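Local coordinates for oxidoreductase (Methanosarcina mazei, PDB 3KA7), which binds flavin-adenine dinucleotide and probably acts as an oxidoreductase of the flavin-containing amine oxidoreductase family, at residues V298-V310 with E345-F357. Numbering follows the deposited sequence.
Sequences VLLTPYTRRINGV and EIEMGLEDLKEIF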
loop_
_atom_site.group_PDB
_atom_site.type_symbol
_atom_site.label_atom_id
_atom_site.label_comp_id
_atom_site.label_asym_id
_atom_site.label_seq_id
_atom_site.Cartn_x
_atom_site.Cartn_y
_atom_site.Cartn_z
ATOM N N VAL A 298 -7.867 -2.066 -12.333
ATOM C CA VAL A 298 -7.110 -0.830 -12.466
ATOM C C VAL A 298 -6.964 -0.491 -13.946
ATOM O O VAL A 298 -6.918 -1.393 -14.778
ATOM C CB VAL A 298 -5.714 -0.985 -11.829
ATOM C CG1 VAL A 298 -4.873 0.272 -12.042
ATOM C CG2 VAL A 298 -5.848 -1.322 -10.323
ATOM N N LEU A 299 -6.945 0.801 -14.268
ATOM C CA LEU A 299 -6.559 1.277 -15.588
ATOM C C LEU A 299 -5.171 1.894 -15.467
ATOM O O LEU A 299 -5.019 2.984 -14.923
ATOM C CB LEU A 299 -7.538 2.343 -16.097
ATOM C CG LEU A 299 -7.245 3.004 -17.453
ATOM C CD1 LEU A 299 -7.457 1.977 -18.567
ATOM C CD2 LEU A 299 -8.138 4.243 -17.675
ATOM N N LEU A 300 -4.155 1.190 -15.943
ATOM C CA LEU A 300 -2.807 1.757 -15.948
ATOM C C LEU A 300 -2.640 2.741 -17.100
ATOM O O LEU A 300 -3.170 2.527 -18.193
ATOM C CB LEU A 300 -1.754 0.646 -16.050
ATOM C CG LEU A 300 -1.669 -0.254 -14.816
ATOM C CD1 LEU A 300 -0.657 -1.373 -15.063
ATOM C CD2 LEU A 300 -1.304 0.562 -13.565
ATOM N N THR A 301 -1.906 3.831 -16.864
ATOM C CA THR A 301 -1.796 4.891 -17.862
ATOM C C THR A 301 -0.328 5.278 -18.091
ATOM O O THR A 301 0.149 6.288 -17.571
ATOM C CB THR A 301 -2.595 6.145 -17.429
ATOM O OG1 THR A 301 -2.143 6.577 -16.133
ATOM C CG2 THR A 301 -4.109 5.842 -17.345
ATOM N N PRO A 302 0.399 4.470 -18.875
ATOM C CA PRO A 302 1.849 4.644 -18.957
ATOM C C PRO A 302 2.333 5.868 -19.730
ATOM O O PRO A 302 3.499 6.249 -19.582
ATOM C CB PRO A 302 2.354 3.346 -19.621
ATOM C CG PRO A 302 1.175 2.570 -20.022
ATOM C CD PRO A 302 -0.083 3.220 -19.479
ATOM N N TYR A 303 1.464 6.489 -20.530
ATOM C CA TYR A 303 1.908 7.589 -21.397
ATOM C C TYR A 303 1.395 8.955 -20.944
ATOM O O TYR A 303 0.674 9.641 -21.677
ATOM C CB TYR A 303 1.547 7.298 -22.867
ATOM C CG TYR A 303 2.383 6.158 -23.397
ATOM C CD1 TYR A 303 3.550 6.403 -24.099
ATOM C CD2 TYR A 303 2.026 4.833 -23.139
ATOM C CE1 TYR A 303 4.351 5.358 -24.561
ATOM C CE2 TYR A 303 2.819 3.768 -23.599
ATOM C CZ TYR A 303 3.981 4.046 -24.300
ATOM O OH TYR A 303 4.772 3.013 -24.755
ATOM N N THR A 304 1.780 9.333 -19.728
ATOM C CA THR A 304 1.352 10.567 -19.094
ATOM C C THR A 304 2.576 11.299 -18.563
ATOM O O THR A 304 3.696 10.767 -18.587
ATOM C CB THR A 304 0.512 10.251 -17.874
ATOM O OG1 THR A 304 1.299 9.443 -16.986
ATOM C CG2 THR A 304 -0.760 9.474 -18.276
ATOM N N ARG A 305 2.351 12.505 -18.042
ATOM C CA ARG A 305 3.395 13.245 -17.326
ATOM C C ARG A 305 3.660 12.631 -15.954
ATOM O O ARG A 305 4.814 12.478 -15.553
ATOM C CB ARG A 305 2.969 14.698 -17.106
ATOM C CG ARG A 305 2.682 15.486 -18.376
ATOM C CD ARG A 305 1.748 16.650 -18.074
ATOM N NE ARG A 305 1.376 17.357 -19.295
ATOM C CZ ARG A 305 0.446 16.932 -20.144
ATOM N NH1 ARG A 305 -0.224 15.810 -19.905
ATOM N NH2 ARG A 305 0.182 17.633 -21.236
ATOM N N ARG A 306 2.587 12.283 -15.243
ATOM C CA ARG A 306 2.693 11.851 -13.841
ATOM C C ARG A 306 1.733 10.724 -13.436
ATOM O O ARG A 306 2.122 9.825 -12.691
ATOM C CB ARG A 306 2.488 13.036 -12.898
ATOM C CG ARG A 306 3.645 14.008 -12.883
ATOM C CD ARG A 306 4.832 13.338 -12.236
ATOM N NE ARG A 306 6.104 14.004 -12.478
ATOM C CZ ARG A 306 6.334 15.283 -12.252
ATOM N NH1 ARG A 306 5.357 16.035 -11.766
ATOM N NH2 ARG A 306 7.537 15.808 -12.488
ATOM N N ILE A 307 0.479 10.784 -13.874
ATOM C CA ILE A 307 -0.515 9.787 -13.422
ATOM C C ILE A 307 -0.127 8.373 -13.863
ATOM O O ILE A 307 0.168 8.141 -15.037
ATOM C CB ILE A 307 -1.941 10.143 -13.889
ATOM C CG1 ILE A 307 -2.419 11.399 -13.141
ATOM C CG2 ILE A 307 -2.902 9.002 -13.593
ATOM C CD1 ILE A 307 -3.800 11.913 -13.563
ATOM N N ASN A 308 -0.072 7.445 -12.910
ATOM C CA ASN A 308 0.335 6.062 -13.210
ATOM C C ASN A 308 -0.836 5.126 -13.459
ATOM O O ASN A 308 -0.723 4.121 -14.173
ATOM C CB ASN A 308 1.161 5.494 -12.064
ATOM C CG ASN A 308 2.387 6.316 -11.780
ATOM O OD1 ASN A 308 2.533 6.831 -10.683
ATOM N ND2 ASN A 308 3.266 6.473 -12.787
ATOM N N GLY A 309 -1.961 5.422 -12.831
ATOM C CA GLY A 309 -3.149 4.620 -13.083
ATOM C C GLY A 309 -4.333 5.137 -12.301
ATOM O O GLY A 309 -4.224 6.083 -11.521
ATOM N N VAL A 310 -5.476 4.511 -12.520
ATOM C CA VAL A 310 -6.674 4.960 -11.859
ATOM C C VAL A 310 -7.591 3.775 -11.607
ATOM O O VAL A 310 -7.481 2.757 -12.299
ATOM C CB VAL A 310 -7.335 6.113 -12.684
ATOM C CG1 VAL A 310 -6.605 6.364 -14.002
ATOM C CG2 VAL A 310 -8.825 5.963 -12.826
ATOM N N GLU A 345 3.589 19.474 -9.336
ATOM C CA GLU A 345 3.279 18.053 -9.551
ATOM C C GLU A 345 1.777 17.857 -9.776
ATOM O O GLU A 345 1.358 17.152 -10.686
ATOM C CB GLU A 345 3.763 17.205 -8.372
ATOM C CG GLU A 345 5.283 17.230 -8.182
ATOM C CD GLU A 345 6.026 16.469 -9.269
ATOM O OE1 GLU A 345 5.835 15.241 -9.379
ATOM O OE2 GLU A 345 6.822 17.095 -10.012
ATOM N N ILE A 346 0.978 18.493 -8.934
ATOM C CA ILE A 346 -0.470 18.428 -9.048
ATOM C C ILE A 346 -0.933 18.996 -10.388
ATOM O O ILE A 346 -1.781 18.409 -11.077
ATOM C CB ILE A 346 -1.145 19.184 -7.884
ATOM C CG1 ILE A 346 -0.915 18.433 -6.578
ATOM C CG2 ILE A 346 -2.632 19.343 -8.144
ATOM C CD1 ILE A 346 -1.231 19.251 -5.340
ATOM N N GLU A 347 -0.357 20.130 -10.777
ATOM C CA GLU A 347 -0.705 20.747 -12.054
ATOM C C GLU A 347 -0.519 19.750 -13.193
ATOM O O GLU A 347 -1.339 19.677 -14.104
ATOM C CB GLU A 347 0.167 21.976 -12.326
ATOM C CG GLU A 347 -0.044 23.153 -11.387
ATOM C CD GLU A 347 1.060 24.211 -11.528
ATOM O OE1 GLU A 347 1.555 24.420 -12.660
ATOM O OE2 GLU A 347 1.441 24.831 -10.508
HETATM N N MSE A 348 0.572 18.993 -13.147
HETATM C CA MSE A 348 0.857 18.051 -14.217
HETATM C C MSE A 348 -0.161 16.922 -14.244
HETATM O O MSE A 348 -0.569 16.470 -15.319
HETATM C CB MSE A 348 2.268 17.497 -14.064
HETATM C CG MSE A 348 3.321 18.462 -14.527
HETATM SE SE MSE A 348 5.055 17.707 -14.108
HETATM C CE MSE A 348 5.604 18.951 -12.720
ATOM N N GLY A 349 -0.571 16.466 -13.063
ATOM C CA GLY A 349 -1.584 15.418 -12.967
ATOM C C GLY A 349 -2.905 15.890 -13.560
ATOM O O GLY A 349 -3.596 15.151 -14.266
ATOM N N LEU A 350 -3.255 17.131 -13.259
ATOM C CA LEU A 350 -4.491 17.727 -13.770
ATOM C C LEU A 350 -4.497 17.822 -15.292
ATOM O O LEU A 350 -5.544 17.616 -15.936
ATOM C CB LEU A 350 -4.713 19.094 -13.133
ATOM C CG LEU A 350 -5.068 19.034 -11.650
ATOM C CD1 LEU A 350 -5.267 20.435 -11.100
ATOM C CD2 LEU A 350 -6.321 18.213 -11.441
ATOM N N GLU A 351 -3.331 18.113 -15.868
ATOM C CA GLU A 351 -3.166 18.129 -17.320
ATOM C C GLU A 351 -3.347 16.725 -17.881
ATOM O O GLU A 351 -3.967 16.545 -18.937
ATOM C CB GLU A 351 -1.773 18.631 -17.708
ATOM C CG GLU A 351 -1.496 20.051 -17.260
ATOM C CD GLU A 351 -2.654 20.964 -17.558
ATOM O OE1 GLU A 351 -2.970 21.149 -18.754
ATOM O OE2 GLU A 351 -3.263 21.488 -16.596
ATOM N N ASP A 352 -2.800 15.729 -17.173
ATOM C CA ASP A 352 -2.920 14.332 -17.607
ATOM C C ASP A 352 -4.374 13.895 -17.746
ATOM O O ASP A 352 -4.694 13.122 -18.648
ATOM C CB ASP A 352 -2.242 13.357 -16.627
ATOM C CG ASP A 352 -0.725 13.354 -16.738
ATOM O OD1 ASP A 352 -0.185 13.744 -17.798
ATOM O OD2 ASP A 352 -0.081 12.939 -15.747
ATOM N N LEU A 353 -5.219 14.340 -16.813
ATOM C CA LEU A 353 -6.646 13.983 -16.779
ATOM C C LEU A 353 -7.344 14.322 -18.097
ATOM O O LEU A 353 -8.184 13.570 -18.584
ATOM C CB LEU A 353 -7.349 14.719 -15.634
ATOM C CG LEU A 353 -6.981 14.315 -14.208
ATOM C CD1 LEU A 353 -7.819 15.109 -13.199
ATOM C CD2 LEU A 353 -7.193 12.820 -14.033
ATOM N N LYS A 354 -6.974 15.455 -18.673
ATOM C CA LYS A 354 -7.595 15.912 -19.912
ATOM C C LYS A 354 -7.253 14.990 -21.078
ATOM O O LYS A 354 -8.024 14.874 -22.033
ATOM C CB LYS A 354 -7.132 17.333 -20.225
ATOM C CG LYS A 354 -7.430 18.340 -19.124
ATOM C CD LYS A 354 -6.805 19.695 -19.477
ATOM C CE LYS A 354 -6.872 20.678 -18.314
ATOM N NZ LYS A 354 -6.438 22.032 -18.764
ATOM N N GLU A 355 -6.095 14.342 -20.989
ATOM C CA GLU A 355 -5.608 13.462 -22.053
ATOM C C GLU A 355 -6.048 12.018 -21.834
ATOM O O GLU A 355 -6.263 11.271 -22.788
ATOM C CB GLU A 355 -4.082 13.566 -22.174
ATOM C CG GLU A 355 -3.616 14.967 -22.601
ATOM C CD GLU A 355 -2.105 15.154 -22.633
ATOM O OE1 GLU A 355 -1.346 14.257 -22.213
ATOM O OE2 GLU A 355 -1.670 16.232 -23.080
ATOM N N ILE A 356 -6.181 11.632 -20.568
ATOM C CA ILE A 356 -6.672 10.308 -20.210
ATOM C C ILE A 356 -8.176 10.210 -20.455
ATOM O O ILE A 356 -8.663 9.230 -21.004
ATOM C CB ILE A 356 -6.350 9.965 -18.727
ATOM C CG1 ILE A 356 -4.830 10.013 -18.487
ATOM C CG2 ILE A 356 -6.888 8.599 -18.383
ATOM C CD1 ILE A 356 -4.433 10.026 -16.984
ATOM N N PHE A 357 -8.903 11.251 -20.073
ATOM C CA PHE A 357 -10.358 11.214 -20.096
ATOM C C PHE A 357 -10.945 12.362 -20.917
ATOM O O PHE A 357 -11.800 13.086 -20.429
ATOM C CB PHE A 357 -10.888 11.281 -18.659
ATOM C CG PHE A 357 -10.500 10.099 -17.813
ATOM C CD1 PHE A 357 -10.789 8.811 -18.236
ATOM C CD2 PHE A 357 -9.868 10.277 -16.590
ATOM C CE1 PHE A 357 -10.454 7.711 -17.463
ATOM C CE2 PHE A 357 -9.523 9.172 -15.807
ATOM C CZ PHE A 357 -9.817 7.898 -16.247
HETATM O O HOH W 1 -1.079 11.508 -22.722
#
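Both carboxylate oxygens of Asp352, on helix 342-356, are gripped by the backbone of residues 305-307, where the chain turns between strands 298-300 and 307-311. Asp352 OD2 takes the amide N of Arg306 on its syn lone pair at 2.8 Å, while the N of Ile307 meets Asp352 OD2 on the anti side, somewhat out of the carboxylate plane, at 2.9 Å in a nearly straight bond (173°). Asp352 OD1 accepts from the backbone N of Arg305 at 2.8 Å and, from the opposite face of the carboxylate plane, from Arg305 NH1 in a 3.0 Å salt bridge. Extended from CG to NE, the Arg305 chain runs past Asp352 to Glu355, completing a salt-bridge network: Arg305 NH2 meets Glu355 OE2 at 3.0 Å, in the guanidinium plane but from above the carboxylate. Glu351 CB lies over one face of the guanidinium. A water links Glu355 OE1 to the carbonyl O of Tyr303. Ile307 O accepts from the hydroxyls of both Thr301 and Thr304. Next to the polar cluster, Ile307 turns CD1 onto Leu353 CD2 (3.5 Å) and CG2 onto Ile356 CD1. Farther along, Val310 CG2 reaches the edge of the Phe357 ring, whose face is packed by Ile356 CG2. With an alanine at Asp352, the three consecutive backbone amides would probably lose their shared acceptor, and Arg305 would keep only Glu355 of these two acids. One buried carboxylate thus fastens the hairpin turn of the mixed sheet to the helix, its negative charge probably balanced by Arg305 as well as by the converging amides.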